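NADH-rubredoxin oxidoreductase (PDB 3KLJ) transfers electrons from NADH through its bound FAD to rubredoxin, serving as an intermediate in the chains that scavenge dioxygen in an obligate anaerobe. Local coordinates at residues A[52-56]-A[160-165]; A[197-203]-A[309-313]; A[229-233]-A[244-248]; A[27-32]-A[288-294]; A[146-152]-A[220-226]. All blocks are in the same frame, centred on the assembly; numbering follows the deposited sequence. Where two conformers were deposited one is given.

Interaction 1 (A[52-56]-A[160-165]); sequences NEIIA and ELAQAI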
# COMPACT_ATOMS: atom_id res chain seq x y z
N ASN A 52 5.39 6.49 9.17
CA ASN A 52 6.65 6.12 9.79
C ASN A 52 7.40 7.33 10.36
O ASN A 52 8.15 7.20 11.32
CB ASN A 52 7.52 5.33 8.81
CG ASN A 52 7.10 3.87 8.71
OD1 ASN A 52 6.84 3.22 9.73
ND2 ASN A 52 7.02 3.35 7.49
N GLU A 53 7.17 8.51 9.78
CA GLU A 53 7.80 9.75 10.24
C GLU A 53 7.16 10.32 11.51
O GLU A 53 7.82 11.04 12.27
CB GLU A 53 7.79 10.81 9.14
CG GLU A 53 8.56 10.40 7.90
CD GLU A 53 8.66 11.51 6.89
OE1 GLU A 53 9.12 12.61 7.24
OE2 GLU A 53 8.28 11.27 5.72
N ILE A 54 5.89 9.99 11.72
CA ILE A 54 5.21 10.31 12.97
C ILE A 54 5.96 9.61 14.11
O ILE A 54 6.23 10.21 15.16
CB ILE A 54 3.70 9.85 12.94
CG1 ILE A 54 2.95 10.46 11.74
CG2 ILE A 54 3.00 10.14 14.27
CD1 ILE A 54 3.00 11.97 11.63
N ILE A 55 6.34 8.36 13.87
CA ILE A 55 7.14 7.58 14.80
C ILE A 55 8.61 8.07 14.81
O ILE A 55 9.11 8.49 15.85
CB ILE A 55 7.02 6.06 14.51
CG1 ILE A 55 5.59 5.57 14.80
CG2 ILE A 55 8.02 5.25 15.33
CD1 ILE A 55 5.16 4.35 14.01
N ALA A 56 9.28 8.04 13.65
CA ALA A 56 10.72 8.36 13.57
C ALA A 56 11.13 9.81 13.91
O ALA A 56 12.20 10.02 14.50
CB ALA A 56 11.30 7.95 12.21
N GLU A 160 10.52 -1.17 7.29
CA GLU A 160 10.50 0.29 7.47
C GLU A 160 10.08 0.72 8.88
O GLU A 160 10.66 1.65 9.43
CB GLU A 160 9.61 0.96 6.43
CG GLU A 160 10.18 0.92 5.02
CD GLU A 160 9.29 1.61 4.01
OE1 GLU A 160 8.14 1.96 4.35
OE2 GLU A 160 9.73 1.80 2.86
N LEU A 161 9.07 0.05 9.44
CA LEU A 161 8.57 0.36 10.79
C LEU A 161 9.64 0.12 11.84
O LEU A 161 9.82 0.94 12.75
CB LEU A 161 7.32 -0.47 11.12
CG LEU A 161 6.65 -0.32 12.50
CD1 LEU A 161 6.49 1.12 12.92
CD2 LEU A 161 5.29 -0.98 12.47
N ALA A 162 10.35 -1.00 11.70
CA ALA A 162 11.46 -1.35 12.59
C ALA A 162 12.49 -0.23 12.65
O ALA A 162 12.88 0.19 13.74
CB ALA A 162 12.10 -2.66 12.17
N GLN A 163 12.91 0.26 11.48
CA GLN A 163 13.86 1.37 11.41
C GLN A 163 13.29 2.63 12.04
O GLN A 163 13.98 3.32 12.79
CB GLN A 163 14.30 1.66 9.97
CG GLN A 163 15.38 2.75 9.85
CD GLN A 163 16.70 2.40 10.55
OE1 GLN A 163 16.87 2.62 11.75
NE2 GLN A 163 17.64 1.86 9.79
N ALA A 164 12.03 2.94 11.73
CA ALA A 164 11.35 4.10 12.33
C ALA A 164 11.35 4.03 13.86
O ALA A 164 11.58 5.04 14.53
CB ALA A 164 9.94 4.24 11.80
N ILE A 165 11.11 2.84 14.40
CA ILE A 165 11.10 2.63 15.84
C ILE A 165 12.51 2.73 16.43
O ILE A 165 12.68 3.27 17.52
CB ILE A 165 10.39 1.31 16.24
CG1 ILE A 165 8.92 1.35 15.80
CG2 ILE A 165 10.48 1.09 17.76
CD1 ILE A 165 8.21 0.03 15.94

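Interaction 2 (A[197-203]-A[309-313]); sequences KLDRLGI and VSGIS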
# COMPACT_ATOMS: atom_id res chain seq x y z
N LYS A 197 22.46 -7.59 5.18
CA LYS A 197 22.64 -6.15 5.15
C LYS A 197 21.85 -5.45 6.27
O LYS A 197 22.33 -4.51 6.90
CB LYS A 197 22.22 -5.58 3.80
CG LYS A 197 23.15 -5.89 2.63
CD LYS A 197 24.54 -5.30 2.83
CE LYS A 197 25.38 -5.47 1.59
NZ LYS A 197 26.83 -5.50 1.93
N LEU A 198 20.63 -5.94 6.52
CA LEU A 198 19.82 -5.43 7.61
C LEU A 198 20.35 -5.83 8.99
O LEU A 198 20.26 -5.04 9.93
CB LEU A 198 18.35 -5.83 7.43
CG LEU A 198 17.62 -5.20 6.24
CD1 LEU A 198 16.23 -5.79 6.04
CD2 LEU A 198 17.54 -3.68 6.41
N ASP A 199 20.90 -7.04 9.10
CA ASP A 199 21.38 -7.59 10.36
C ASP A 199 22.65 -6.90 10.85
O ASP A 199 22.83 -6.70 12.05
CB ASP A 199 21.64 -9.10 10.25
CG ASP A 199 21.73 -9.79 11.62
OD1 ASP A 199 20.77 -9.69 12.41
OD2 ASP A 199 22.77 -10.44 11.90
N ARG A 200 23.54 -6.56 9.92
CA ARG A 200 24.74 -5.81 10.29
C ARG A 200 24.42 -4.33 10.54
O ARG A 200 25.23 -3.60 11.12
CB ARG A 200 25.89 -6.03 9.29
CG ARG A 200 25.84 -5.25 7.98
CD ARG A 200 26.90 -5.77 6.99
NE ARG A 200 28.01 -6.41 7.69
CZ ARG A 200 29.25 -5.93 7.78
NH1 ARG A 200 29.58 -4.79 7.18
NH2 ARG A 200 30.17 -6.61 8.45
N LEU A 201 23.23 -3.90 10.12
CA LEU A 201 22.71 -2.56 10.43
C LEU A 201 21.88 -2.53 11.71
O LEU A 201 21.22 -1.52 12.01
CB LEU A 201 21.89 -2.02 9.26
CG LEU A 201 22.54 -1.02 8.29
CD1 LEU A 201 24.07 -1.10 8.22
CD2 LEU A 201 21.92 -1.17 6.91
N GLY A 202 21.90 -3.63 12.46
CA GLY A 202 21.21 -3.72 13.74
C GLY A 202 19.73 -4.04 13.67
O GLY A 202 19.05 -4.04 14.69
N ILE A 203 19.21 -4.30 12.46
CA ILE A 203 17.83 -4.75 12.32
C ILE A 203 17.82 -6.29 12.27
O ILE A 203 18.12 -6.89 11.23
CB ILE A 203 17.11 -4.09 11.10
CG1 ILE A 203 17.00 -2.58 11.32
CG2 ILE A 203 15.70 -4.67 10.90
CD1 ILE A 203 16.39 -1.82 10.17
N VAL A 309 14.32 1.79 3.33
CA VAL A 309 14.85 1.23 4.58
C VAL A 309 16.37 1.20 4.67
O VAL A 309 17.05 0.76 3.74
CB VAL A 309 14.26 -0.16 4.94
CG1 VAL A 309 15.16 -1.30 4.47
CG2 VAL A 309 14.01 -0.25 6.45
N SER A 310 16.87 1.68 5.81
CA SER A 310 18.28 1.62 6.19
C SER A 310 19.25 2.00 5.07
O SER A 310 20.41 1.60 5.08
CB SER A 310 18.61 0.23 6.75
OG SER A 310 17.76 -0.08 7.85
N GLY A 311 18.75 2.79 4.12
CA GLY A 311 19.52 3.21 2.96
C GLY A 311 19.88 2.07 2.03
O GLY A 311 20.92 2.14 1.37
N ILE A 312 19.04 1.04 2.00
CA ILE A 312 19.20 -0.11 1.08
C ILE A 312 18.03 -0.15 0.10
O ILE A 312 16.86 -0.28 0.51
CB ILE A 312 19.28 -1.47 1.82
CG1 ILE A 312 20.34 -1.43 2.93
CG2 ILE A 312 19.60 -2.59 0.83
CD1 ILE A 312 20.37 -2.67 3.79
N SER A 313 18.34 -0.06 -1.18
CA SER A 313 17.33 0.15 -2.21
C SER A 313 17.00 -1.13 -2.96
O SER A 313 17.91 -1.91 -3.28
CB SER A 313 17.84 1.18 -3.21
OG SER A 313 19.02 0.70 -3.84

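Interaction 3 (A[229-233]-A[244-248]); sequences VKPNL and KRGIL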
# COMPACT_ATOMS: atom_id res chain seq x y z
N VAL A 229 -2.56 -6.27 3.76
CA VAL A 229 -3.68 -5.36 3.77
C VAL A 229 -4.63 -5.84 2.67
O VAL A 229 -4.18 -6.47 1.71
CB VAL A 229 -3.08 -3.93 3.52
CG1 VAL A 229 -3.68 -3.20 2.35
CG2 VAL A 229 -3.01 -3.10 4.82
N LYS A 230 -5.94 -5.60 2.83
CA LYS A 230 -6.95 -5.92 1.81
C LYS A 230 -7.92 -4.75 1.60
O LYS A 230 -8.19 -4.00 2.54
CB LYS A 230 -7.78 -7.15 2.21
CG LYS A 230 -7.06 -8.49 2.15
CD LYS A 230 -8.06 -9.63 2.45
CE LYS A 230 -7.40 -10.99 2.37
NZ LYS A 230 -6.53 -11.26 3.55
N PRO A 231 -8.48 -4.61 0.39
CA PRO A 231 -9.53 -3.62 0.16
C PRO A 231 -10.61 -3.63 1.26
O PRO A 231 -11.09 -4.68 1.66
CB PRO A 231 -10.13 -4.07 -1.17
CG PRO A 231 -8.91 -4.53 -1.93
CD PRO A 231 -8.12 -5.30 -0.88
N ASN A 232 -10.95 -2.44 1.73
CA ASN A 232 -11.95 -2.28 2.77
C ASN A 232 -13.30 -2.01 2.10
O ASN A 232 -13.58 -0.89 1.69
CB ASN A 232 -11.52 -1.11 3.67
CG ASN A 232 -12.29 -1.04 4.98
OD1 ASN A 232 -13.29 -1.73 5.19
ND2 ASN A 232 -11.83 -0.18 5.88
N LEU A 233 -14.12 -3.06 1.98
CA LEU A 233 -15.34 -2.98 1.16
C LEU A 233 -16.57 -3.74 1.69
O LEU A 233 -17.49 -4.02 0.92
CB LEU A 233 -15.02 -3.43 -0.28
CG LEU A 233 -14.24 -4.75 -0.47
CD1 LEU A 233 -15.02 -5.96 0.08
CD2 LEU A 233 -13.87 -4.99 -1.94
N LYS A 244 -13.66 -8.80 -6.57
CA LYS A 244 -12.90 -10.03 -6.33
C LYS A 244 -12.06 -9.81 -5.08
O LYS A 244 -12.55 -10.03 -3.97
CB LYS A 244 -12.06 -10.42 -7.55
CG LYS A 244 -12.86 -10.64 -8.83
CD LYS A 244 -13.67 -11.93 -8.81
CE LYS A 244 -14.60 -12.01 -10.01
NZ LYS A 244 -15.39 -13.29 -10.05
N ARG A 245 -10.81 -9.38 -5.25
CA ARG A 245 -10.03 -8.86 -4.13
C ARG A 245 -10.53 -7.44 -3.84
O ARG A 245 -10.84 -7.11 -2.70
CB ARG A 245 -8.53 -8.84 -4.45
CG ARG A 245 -7.68 -8.01 -3.46
CD ARG A 245 -6.18 -8.24 -3.66
NE ARG A 245 -5.40 -7.35 -2.80
CZ ARG A 245 -4.89 -7.70 -1.62
NH1 ARG A 245 -5.06 -8.93 -1.13
NH2 ARG A 245 -4.20 -6.80 -0.92
N GLY A 246 -10.59 -6.61 -4.88
CA GLY A 246 -11.07 -5.25 -4.76
C GLY A 246 -12.35 -5.05 -5.54
O GLY A 246 -12.86 -6.00 -6.15
N ILE A 247 -12.88 -3.82 -5.52
CA ILE A 247 -14.05 -3.47 -6.33
C ILE A 247 -13.59 -3.37 -7.79
O ILE A 247 -12.63 -2.66 -8.10
CB ILE A 247 -14.71 -2.12 -5.88
CG1 ILE A 247 -15.25 -2.24 -4.44
CG2 ILE A 247 -15.84 -1.71 -6.84
CD1 ILE A 247 -15.70 -0.92 -3.83
N LEU A 248 -14.27 -4.10 -8.67
CA LEU A 248 -13.88 -4.18 -10.07
C LEU A 248 -14.23 -2.88 -10.79
O LEU A 248 -15.37 -2.40 -10.70
CB LEU A 248 -14.56 -5.38 -10.74
CG LEU A 248 -13.89 -6.78 -10.76
CD1 LEU A 248 -12.88 -7.08 -9.62
CD2 LEU A 248 -14.91 -7.91 -10.88
O HOH W 1 -3.64 -9.82 1.67

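Interaction 4 (A[27-32]-A[288-294]); sequences AALGKC and GLNACGE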
# COMPACT_ATOMS: atom_id res chain seq x y z
N ALA A 27 -10.18 16.76 -8.40
CA ALA A 27 -10.52 16.62 -9.82
C ALA A 27 -11.92 17.15 -10.14
O ALA A 27 -12.12 17.77 -11.18
CB ALA A 27 -10.37 15.17 -10.26
N ALA A 28 -12.87 16.90 -9.24
CA ALA A 28 -14.26 17.37 -9.40
C ALA A 28 -14.41 18.89 -9.29
O ALA A 28 -15.41 19.45 -9.76
CB ALA A 28 -15.16 16.67 -8.38
N LEU A 29 -13.43 19.55 -8.66
CA LEU A 29 -13.45 21.01 -8.44
C LEU A 29 -13.58 21.83 -9.71
O LEU A 29 -12.97 21.52 -10.74
CB LEU A 29 -12.19 21.46 -7.70
CG LEU A 29 -12.31 21.74 -6.20
CD1 LEU A 29 -10.93 21.95 -5.60
CD2 LEU A 29 -13.20 22.96 -5.96
N GLY A 30 -14.38 22.88 -9.64
CA GLY A 30 -14.65 23.76 -10.78
C GLY A 30 -15.63 23.14 -11.76
O GLY A 30 -16.48 23.85 -12.31
N LYS A 31 -15.53 21.83 -11.96
CA LYS A 31 -16.39 21.13 -12.90
C LYS A 31 -17.76 20.82 -12.28
O LYS A 31 -18.79 21.06 -12.90
CB LYS A 31 -15.70 19.86 -13.41
CG LYS A 31 -14.19 19.97 -13.52
CD LYS A 31 -13.58 18.93 -14.43
CE LYS A 31 -12.16 19.36 -14.82
NZ LYS A 31 -11.65 18.66 -16.02
N CYS A 32 -17.75 20.26 -11.06
CA CYS A 32 -18.98 20.08 -10.29
C CYS A 32 -18.97 20.99 -9.08
O CYS A 32 -17.91 21.34 -8.55
CB CYS A 32 -19.20 18.63 -9.88
SG CYS A 32 -20.69 17.89 -10.62
N GLY A 288 -13.05 11.25 -10.27
CA GLY A 288 -13.65 12.57 -10.08
C GLY A 288 -14.04 13.22 -11.40
O GLY A 288 -15.14 13.77 -11.54
N LEU A 289 -13.12 13.14 -12.36
CA LEU A 289 -13.29 13.65 -13.73
C LEU A 289 -14.49 13.02 -14.44
O LEU A 289 -15.30 13.72 -15.06
CB LEU A 289 -12.01 13.40 -14.54
CG LEU A 289 -10.98 14.49 -14.87
CD1 LEU A 289 -11.08 15.81 -14.06
CD2 LEU A 289 -9.55 13.93 -14.83
N ASN A 290 -14.59 11.69 -14.35
CA ASN A 290 -15.69 10.95 -14.99
C ASN A 290 -17.04 11.23 -14.31
O ASN A 290 -18.05 11.41 -14.99
CB ASN A 290 -15.40 9.45 -14.99
CG ASN A 290 -14.56 9.01 -16.18
OD1 ASN A 290 -15.09 8.74 -17.27
ND2 ASN A 290 -13.27 8.90 -15.98
N ALA A 291 -17.02 11.28 -12.98
CA ALA A 291 -18.21 11.61 -12.18
C ALA A 291 -18.77 12.99 -12.55
O ALA A 291 -19.96 13.25 -12.39
CB ALA A 291 -17.89 11.55 -10.71
N CYS A 292 -17.89 13.85 -13.07
CA CYS A 292 -18.30 15.17 -13.54
C CYS A 292 -18.50 15.20 -15.07
O CYS A 292 -18.58 16.27 -15.67
CB CYS A 292 -17.32 16.24 -13.09
SG CYS A 292 -18.06 17.87 -13.06
N GLY A 293 -18.58 14.02 -15.68
CA GLY A 293 -18.91 13.91 -17.10
C GLY A 293 -17.78 14.10 -18.10
O GLY A 293 -18.02 14.45 -19.25
N GLU A 294 -16.54 13.87 -17.66
CA GLU A 294 -15.38 13.91 -18.54
C GLU A 294 -14.78 12.50 -18.64
O GLU A 294 -14.23 11.98 -17.65
CB GLU A 294 -14.35 14.89 -17.99
CG GLU A 294 -13.29 15.29 -18.97
CD GLU A 294 -12.12 15.98 -18.30
OE1 GLU A 294 -12.30 17.13 -17.83
OE2 GLU A 294 -11.03 15.37 -18.25

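Interaction 5 (A[146-152]-A[220-226]); sequences KGKAFII and SSCVITA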
# COMPACT_ATOMS: atom_id res chain seq x y z
N LYS A 146 6.60 -0.27 26.90
CA LYS A 146 7.19 -1.61 26.95
C LYS A 146 8.72 -1.55 26.89
O LYS A 146 9.41 -2.36 27.51
CB LYS A 146 6.66 -2.48 25.81
CG LYS A 146 5.23 -2.99 26.02
CD LYS A 146 5.23 -4.38 26.65
CE LYS A 146 3.88 -5.06 26.49
NZ LYS A 146 3.00 -4.77 27.66
N GLY A 147 9.24 -0.58 26.13
CA GLY A 147 10.68 -0.39 26.02
C GLY A 147 11.32 -1.00 24.78
O GLY A 147 12.50 -0.74 24.51
N LYS A 148 10.57 -1.83 24.06
CA LYS A 148 11.02 -2.44 22.79
C LYS A 148 9.84 -2.95 21.95
O LYS A 148 8.74 -3.17 22.47
CB LYS A 148 12.06 -3.54 23.02
CG LYS A 148 11.60 -4.71 23.90
CD LYS A 148 12.76 -5.35 24.65
CE LYS A 148 13.55 -6.31 23.77
NZ LYS A 148 14.76 -6.84 24.47
N ALA A 149 10.06 -3.11 20.64
CA ALA A 149 9.01 -3.59 19.74
C ALA A 149 9.38 -4.92 19.07
O ALA A 149 10.55 -5.22 18.84
CB ALA A 149 8.70 -2.54 18.68
N PHE A 150 8.35 -5.73 18.78
CA PHE A 150 8.53 -6.95 18.01
C PHE A 150 7.57 -6.91 16.83
O PHE A 150 6.34 -6.93 17.03
CB PHE A 150 8.31 -8.19 18.89
CG PHE A 150 8.62 -9.50 18.20
CD1 PHE A 150 9.88 -9.75 17.65
CD2 PHE A 150 7.65 -10.50 18.13
CE1 PHE A 150 10.16 -10.96 17.01
CE2 PHE A 150 7.92 -11.71 17.50
CZ PHE A 150 9.18 -11.94 16.94
N ILE A 151 8.11 -6.81 15.62
CA ILE A 151 7.31 -6.72 14.42
C ILE A 151 7.18 -8.08 13.74
O ILE A 151 8.18 -8.68 13.33
CB ILE A 151 7.85 -5.64 13.42
CG1 ILE A 151 7.76 -4.25 14.05
CG2 ILE A 151 7.07 -5.64 12.11
CD1 ILE A 151 9.06 -3.70 14.54
N ILE A 152 5.95 -8.57 13.63
CA ILE A 152 5.66 -9.84 12.96
C ILE A 152 5.22 -9.57 11.53
O ILE A 152 4.25 -8.82 11.29
CB ILE A 152 4.58 -10.65 13.74
CG1 ILE A 152 5.17 -11.17 15.07
CG2 ILE A 152 4.03 -11.78 12.88
CD1 ILE A 152 4.19 -11.88 15.96
N SER A 220 7.42 -9.00 26.52
CA SER A 220 8.16 -7.79 26.89
C SER A 220 8.20 -6.72 25.80
O SER A 220 8.78 -5.66 26.00
CB SER A 220 9.59 -8.16 27.32
OG SER A 220 10.32 -8.74 26.25
N SER A 221 7.58 -7.00 24.65
CA SER A 221 7.58 -6.06 23.53
C SER A 221 6.20 -5.49 23.20
O SER A 221 5.17 -6.10 23.51
CB SER A 221 8.12 -6.72 22.26
OG SER A 221 9.33 -7.41 22.50
N CYS A 222 6.20 -4.32 22.56
CA CYS A 222 5.03 -3.85 21.84
C CYS A 222 5.00 -4.66 20.54
O CYS A 222 5.95 -4.62 19.76
CB CYS A 222 5.15 -2.35 21.57
SG CYS A 222 4.07 -1.71 20.27
N VAL A 223 3.93 -5.43 20.34
CA VAL A 223 3.88 -6.33 19.19
C VAL A 223 3.02 -5.78 18.06
O VAL A 223 1.83 -5.47 18.24
CB VAL A 223 3.53 -7.82 19.57
CG1 VAL A 223 4.06 -8.17 20.97
CG2 VAL A 223 2.05 -8.08 19.50
N ILE A 224 3.65 -5.63 16.91
CA ILE A 224 3.02 -5.03 15.74
C ILE A 224 3.01 -6.05 14.61
O ILE A 224 4.04 -6.57 14.22
CB ILE A 224 3.78 -3.75 15.29
CG1 ILE A 224 4.09 -2.86 16.50
CG2 ILE A 224 2.99 -2.99 14.26
CD1 ILE A 224 5.43 -2.20 16.45
N THR A 225 1.82 -6.35 14.09
CA THR A 225 1.72 -7.24 12.94
C THR A 225 1.71 -6.40 11.67
O THR A 225 0.99 -5.42 11.57
CB THR A 225 0.49 -8.17 13.03
OG1 THR A 225 -0.69 -7.39 13.30
CG2 THR A 225 0.69 -9.21 14.14
N ALA A 226 2.57 -6.78 10.73
CA ALA A 226 2.67 -6.14 9.42
C ALA A 226 2.55 -7.28 8.42
O ALA A 226 3.55 -7.77 7.88
CB ALA A 226 4.02 -5.42 9.29

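Interaction 1 (A[52-56]-A[160-165])
Asn52 opens the contact with its CA-to-CB bond directed at helix 156-168 and with the largest share of the surface that segment 52-56 buries here. Its OD1 sits 3.5 Å from Leu161 CA, its backbone O 3.5 Å from Ala164 CB. OD1 finds no polar partner in the model, and the distance of 3.6 Å between Asn52 ND2 and Glu160 OE1 is a close approach rather than a bond; Glu160 OE2 instead accepts the backbone NH of Lys308. The Asn52 side chain is about 5 Å from the bound FAD. Glu53 and Ile54 face elsewhere, Glu53 forming salt bridges with Arg50 and Lys57, Ile54 packing on Tyr133 and Ala136 of helix 133-146. The two segments run roughly parallel, their axes 25° apart and 8.5 Å at closest approach, and they join the FAD-binding domain to the NADH-binding domain of this glutathione-reductase-type fold; helix 156-168 follows the GxGxxG-like turn of the latter. Ile55 supplies the apolar part: its CD1 meets Leu161 CD1 at 3.7 Å, while its CG2 is 4.1 Å from Ala164 CB and 4.0 Å from Ile165 CG1. At Ala56 small residues bring the backbones closest, Ala56 CA and Ala164 CA lying 4.5 Å apart. The methyls Ala56 CB and Ala164 CB touch at 4.0 Å, and Ala56 CA makes a CA-H...O contact with Ala164 O at 3.6 Å.

Interaction 2 (A[197-203]-A[309-313])
Two tight reverse turns of the chain face each other here, and two of their residues, Ser310 and Gly311, sit at positive phi in a type I' beta turn from Val309 to Ile312. That turn, closed by Ile312 N to Val309 O at 2.7 Å, presents Val309, Ser310 and Ile312 to the end of helix 188-199. The helix terminates in a Schellman motif: Gly202, also at positive phi, is the C-prime residue, with Ile203 N bonded to Leu198 O at 2.8 Å and a weaker Gly202 N to Asp199 O bond of 3.2 Å. The meeting is by van der Waals packing. Ile312 gives up the most surface; its CD1 lies 3.4 Å from Lys197 CB, 3.8 Å from Leu201 CD2 and 4.0 Å from Leu198 CD2. Leu198 CD2 also reaches Val309 CG1 at 3.9 Å. Ser310 fits between aliphatic groups, its CB 3.6 Å from Leu201 CD2 and its OG 3.2 Å from Ile203 CD1. The Lys197 side chain runs on past the contact, its NZ donating to the backbone O of Glu334. The turn belongs to the C-terminal domain and the helix end to the NADH-binding domain. Between them Leu198 and Val309 both rest on Ile159 of helix 156-168, Ile203 and Val309 both touch Gln163 of the same helix, and Ile312 leads into strand 312-317.

Interaction 3 (A[229-233]-A[244-248])
In this glutathione-reductase-type fold the chain returns from the NADH-binding to the FAD-binding domain along strand 229-231, which pairs antiparallel with strand 114-116; here that connection meets the loop leading into strand 247-249. Arg245 buries the most surface, 88 Å². Its extended side chain lays one face of the guanidinium against Pro231 CD and Lys230 CA, while Arg245 NE is held by Asn273 OD1. Pro231 packs on the loop backbone, with its CG 3.3 Å from Arg245 O and 3.6 Å from Gly246 CA; a side chain at Gly246 would crowd the proline ring. Leu233 reaches across with CD2, 3.9 Å from Gly246 C and 4.0 Å from Ile247 CG1. Asn232, between these two anchors, turns away and touches the FAD. At the edge of the guanidinium, Arg245 NH2 donates to Val229 O at 2.7 Å, and water 1 accepts from Arg245 NH1 at 3.3 Å and donates weakly to Val229 O at 3.4 Å.

Interaction 4 (A[27-32]-A[288-294])
A very short salt bridge, Lys31 NZ to Glu294 OE1 at 2.5 Å, ties the loop after helix 19-28 to the loop after helix 277-291. Glu294 follows the Schellman motif that ends its helix: Gly293, at positive phi, is the C-prime residue, with Glu294 N bonded to Leu289 O at 2.9 Å and Gly293 N to Asn290 O at 2.8 Å. Beyond the aliphatic part of Lys31 lies the cysteine pair Cys32-Cys292, known to form a disulfide. In the conformers given here Cys32 SG and Cys292 SG are 3.6 Å apart, too far for the bond, and both residues were modelled in two conformers. In this position Cys292 SG presses tightly against the loop, 3.1 Å from both Cys32 N and Lys31 CB and 3.5 Å from Cys32 CB. Leu289 packs beside the salt bridge, its CD1 3.5 Å from Lys31 NZ, 3.6 Å from Ala27 O and 3.9 Å from Ala27 CB. Along the helices the backbones come close because the residues are small: Ala28 CA and Gly288 CA are 4.9 Å apart, and a CB on Gly288 would collide with Ala27 CB. The contact thus joins the ends of two helices of the FAD-binding domain, with Ala28 and Cys32 packing on Ile12 of strand 12-15, and Asn290 and Ala291 on Tyr261 of strand 260-262.

Interaction 5 (A[146-152]-A[220-226])
Ile224 centres one apolar face of this strand pair, its CD1 4.0 Å from Ala149 CB and 3.9 Å from Ile151 CG1; Ile151 CG2 adds Ala226 CB at 4.2 Å. This face, which also carries Cys222, is covered by helices 133-146 and 156-168. Phe150, Ile152 and Val223, beside Thr225, form the opposite one, where Phe150 and Val223 pack on helix 215-220. Strands 149-152 and 222-225 run parallel, 19° apart, in a regular ladder: Cys222 N to Lys148 O (2.8 Å), Phe150 N to Cys222 O (2.8 Å), Ile224 N to Phe150 O (3.0 Å), Ile152 N to Ile224 O (2.8 Å) and Ala226 N to Ile152 O (2.7 Å). CA-H...O contacts such as Val223 CA to Phe150 O at 3.3 Å accompany it. At the exposed end Lys146 CE passes 3.4 Å from Ser221 O, Lys148 CG lies 3.6 Å from Ser220 O, Ser220 OG bonds to backbone O of Asp216 and Leu217, and Ser221 OG to that of Leu217, in helix 215-220. Strand 149-152 has strand 172-175 on its other edge and leads into a glycine-rich turn whose sequence fits the GxGxxG pattern, as in dinucleotide-binding Rossmann-type domains, here the NADH-binding domain.

In the fold
Interactions 1, 2 and 5 cluster around helix 156-168. Interaction 5 lies in the parallel sheet that packs against it, its Ile224 touching Leu161 and Ile165 of interaction 1 (centres about 13 Å apart); Gln163 and Glu160 touch interaction 2 (interactions 1 and 2: centres about 14 Å apart). The NADH-binding domain thus meets the FAD-binding domain through interaction 1 and the C-terminal domain through interaction 2. Segment 229-233 of interaction 3 comes soon after strand 222-225, yet interactions 3 and 5 have centres about 28 Å apart, as the chain crosses back to the FAD. Interaction 4, its centre about 37 Å from that of interaction 1, brings together the two chain portions that build the FAD-binding domain.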